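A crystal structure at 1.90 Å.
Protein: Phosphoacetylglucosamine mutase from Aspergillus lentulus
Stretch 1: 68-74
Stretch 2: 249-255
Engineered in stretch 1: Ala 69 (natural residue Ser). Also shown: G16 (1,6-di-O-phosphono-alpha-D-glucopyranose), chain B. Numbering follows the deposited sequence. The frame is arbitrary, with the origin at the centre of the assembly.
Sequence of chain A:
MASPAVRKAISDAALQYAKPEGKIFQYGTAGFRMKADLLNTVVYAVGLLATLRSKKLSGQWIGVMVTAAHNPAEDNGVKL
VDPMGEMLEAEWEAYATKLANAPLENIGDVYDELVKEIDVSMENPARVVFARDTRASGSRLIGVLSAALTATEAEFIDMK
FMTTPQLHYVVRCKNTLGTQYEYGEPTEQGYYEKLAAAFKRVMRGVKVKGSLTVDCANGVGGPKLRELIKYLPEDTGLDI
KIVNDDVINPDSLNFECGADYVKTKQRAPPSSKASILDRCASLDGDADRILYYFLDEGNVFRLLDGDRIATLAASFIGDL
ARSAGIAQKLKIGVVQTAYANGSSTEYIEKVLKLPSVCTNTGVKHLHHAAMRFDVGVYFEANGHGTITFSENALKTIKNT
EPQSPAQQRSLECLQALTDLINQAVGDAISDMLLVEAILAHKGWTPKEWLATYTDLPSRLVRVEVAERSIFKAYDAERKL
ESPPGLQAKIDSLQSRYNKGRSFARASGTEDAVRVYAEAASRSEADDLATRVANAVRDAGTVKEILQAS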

# COMPACT_ATOMS: atom_id res chain seq x y z
N ALA A 68 8.41 -5.59 -6.55
CA ALA A 68 8.51 -6.05 -5.15
C ALA A 68 8.47 -4.87 -4.13
O ALA A 68 8.78 -5.09 -2.96
CB ALA A 68 9.72 -6.97 -4.94
N ALA A 69 8.07 -3.65 -4.58
CA ALA A 69 7.63 -2.54 -3.62
C ALA A 69 8.72 -2.13 -2.60
O ALA A 69 9.74 -1.61 -3.03
CB ALA A 69 6.36 -2.99 -2.92
N HIS A 70 8.59 -2.45 -1.28
CA HIS A 70 9.59 -2.06 -0.29
C HIS A 70 10.83 -2.98 -0.28
O HIS A 70 11.86 -2.64 0.35
CB HIS A 70 9.00 -2.10 1.18
CG HIS A 70 9.01 -3.44 1.81
ND1 HIS A 70 7.96 -4.35 1.64
CD2 HIS A 70 9.92 -4.07 2.59
CE1 HIS A 70 8.24 -5.46 2.30
NE2 HIS A 70 9.42 -5.31 2.89
N ASN A 71 10.71 -4.16 -0.92
CA ASN A 71 11.81 -5.18 -0.90
C ASN A 71 13.16 -4.70 -1.51
O ASN A 71 13.20 -3.79 -2.36
CB ASN A 71 11.42 -6.50 -1.59
CG ASN A 71 10.36 -7.29 -0.78
OD1 ASN A 71 9.43 -6.71 -0.24
ND2 ASN A 71 10.51 -8.61 -0.75
N PRO A 72 14.25 -5.38 -1.09
CA PRO A 72 15.56 -5.00 -1.66
C PRO A 72 15.52 -5.22 -3.20
O PRO A 72 14.67 -5.99 -3.73
CB PRO A 72 16.56 -5.99 -0.97
CG PRO A 72 15.85 -6.31 0.38
CD PRO A 72 14.39 -6.45 -0.02
N ALA A 73 16.42 -4.52 -3.90
CA ALA A 73 16.50 -4.49 -5.38
C ALA A 73 16.58 -5.87 -6.04
O ALA A 73 16.10 -5.98 -7.18
CB ALA A 73 17.73 -3.65 -5.82
N GLU A 74 17.15 -6.90 -5.37
CA GLU A 74 17.33 -8.20 -6.04
C GLU A 74 15.98 -8.93 -6.16
O GLU A 74 15.85 -9.92 -6.90
CB GLU A 74 18.27 -9.12 -5.22
CG GLU A 74 17.65 -9.55 -3.88
CD GLU A 74 18.55 -10.49 -3.04
OE1 GLU A 74 19.56 -11.00 -3.57
OE2 GLU A 74 18.21 -10.71 -1.86
N ASN A 249 20.96 3.64 -11.32
CA ASN A 249 21.68 2.52 -10.67
C ASN A 249 20.60 1.69 -9.90
O ASN A 249 20.03 2.19 -8.89
CB ASN A 249 22.75 3.04 -9.72
CG ASN A 249 23.49 1.91 -8.99
OD1 ASN A 249 23.17 0.72 -9.16
ND2 ASN A 249 24.46 2.27 -8.20
N PRO A 250 20.32 0.44 -10.36
CA PRO A 250 19.28 -0.39 -9.75
C PRO A 250 19.66 -0.82 -8.30
O PRO A 250 18.78 -1.11 -7.53
CB PRO A 250 19.24 -1.63 -10.65
CG PRO A 250 20.67 -1.73 -11.18
CD PRO A 250 21.06 -0.31 -11.42
N ASP A 251 20.94 -0.82 -7.94
CA ASP A 251 21.34 -1.21 -6.55
C ASP A 251 20.93 -0.12 -5.54
O ASP A 251 20.89 -0.37 -4.32
CB ASP A 251 22.89 -1.33 -6.44
CG ASP A 251 23.50 -2.37 -7.38
OD1 ASP A 251 22.84 -3.32 -7.89
OD2 ASP A 251 24.71 -2.24 -7.56
N SER A 252 20.63 1.07 -6.02
CA SER A 252 20.18 2.18 -5.14
C SER A 252 18.73 2.11 -4.64
O SER A 252 18.40 2.88 -3.73
CB SER A 252 20.34 3.51 -5.88
OG SER A 252 21.74 3.71 -6.02
N LEU A 253 17.91 1.24 -5.22
CA LEU A 253 16.48 1.23 -4.98
C LEU A 253 16.25 0.80 -3.53
O LEU A 253 16.72 -0.28 -3.11
CB LEU A 253 15.81 0.23 -5.93
CG LEU A 253 14.26 0.20 -5.78
CD1 LEU A 253 13.62 1.55 -6.21
CD2 LEU A 253 13.72 -0.96 -6.64
N ASN A 254 15.51 1.62 -2.74
CA ASN A 254 15.24 1.30 -1.29
C ASN A 254 16.52 1.13 -0.45
O ASN A 254 16.52 0.44 0.59
CB ASN A 254 14.34 0.03 -1.12
CG ASN A 254 12.96 0.22 -1.77
OD1 ASN A 254 12.33 1.30 -1.65
ND2 ASN A 254 12.41 -0.87 -2.39
N PHE A 255 17.63 1.74 -0.90
CA PHE A 255 18.92 1.40 -0.29
C PHE A 255 19.35 2.51 0.58
O PHE A 255 19.59 3.59 0.09
CB PHE A 255 20.02 1.01 -1.34
CG PHE A 255 21.37 0.73 -0.69
CD1 PHE A 255 21.62 -0.49 -0.03
CD2 PHE A 255 22.36 1.72 -0.69
CE1 PHE A 255 22.87 -0.70 0.60
CE2 PHE A 255 23.58 1.53 -0.06
CZ PHE A 255 23.82 0.32 0.61
C1 G16 B . 3.11 -5.07 1.49
C2 G16 B . 1.62 -4.93 1.76
C3 G16 B . 1.38 -4.18 3.11
C4 G16 B . 2.07 -4.81 4.30
C5 G16 B . 3.56 -4.91 3.98
C6 G16 B . 4.35 -5.77 4.93
O1 G16 B . 3.68 -3.76 1.35
O2 G16 B . 0.88 -4.29 0.67
O3 G16 B . 0.02 -4.05 3.25
O4 G16 B . 1.96 -4.04 5.58
O5 G16 B . 3.79 -5.64 2.75
O6 G16 B . 3.76 -7.15 4.88
P G16 B . 4.48 -8.33 5.72
O1P G16 B . 4.67 -7.85 7.18
O2P G16 B . 5.87 -8.58 5.10
O3P G16 B . 3.64 -9.62 5.55
P' G16 B . 4.45 -3.27 -0.00
O1X G16 B . 3.73 -3.92 -1.22
O2X G16 B . 5.89 -3.89 0.04
O3X G16 B . 4.59 -1.79 0.05
O HOH W 1 17.84 -2.48 -2.31

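The amide of Asn 254 is the polar centre of the contact. Its ND2 donates two hydrogen bonds to backbone carbonyls of the first stretch, to Ala 69 O at 2.8 Å (N-H...O angle 150°) and to Asn 71 O at 3.0 Å (154°), so both amide hydrogens are used. His 70 O also lies 3.3 Å from Asn 254 ND2, but the angle is too poor for a hydrogen bond. Asparagine suits this place because one NH2 group can serve two acceptors while OD1 bonds elsewhere in the structure. Two turns frame the fit: a type II' turn from Ala 68 to Asn 71, closed by Asn 71 N to Ala 68 O (3.0 Å), and a type II turn from Ser 252 to Phe 255, in which Asn 254 has phi/psi 58/24 and chi1 -61° (m).

A water extends the link, accepting from Ala 73 N (3.0 Å) and donating to Leu 253 O (2.6 Å).

Packing is modest, with 233 Å² buried in total. Ala 73 CB points toward the second stretch, reaching 3.2 Å from Pro 250 O and 4.3 Å from Leu 253 CB; its short side chain permits this close approach. His 70 and the engineered Ala 69 both direct CB away from the second stretch, and His 70 ND1 donates to G16 O2X at 2.7 Å.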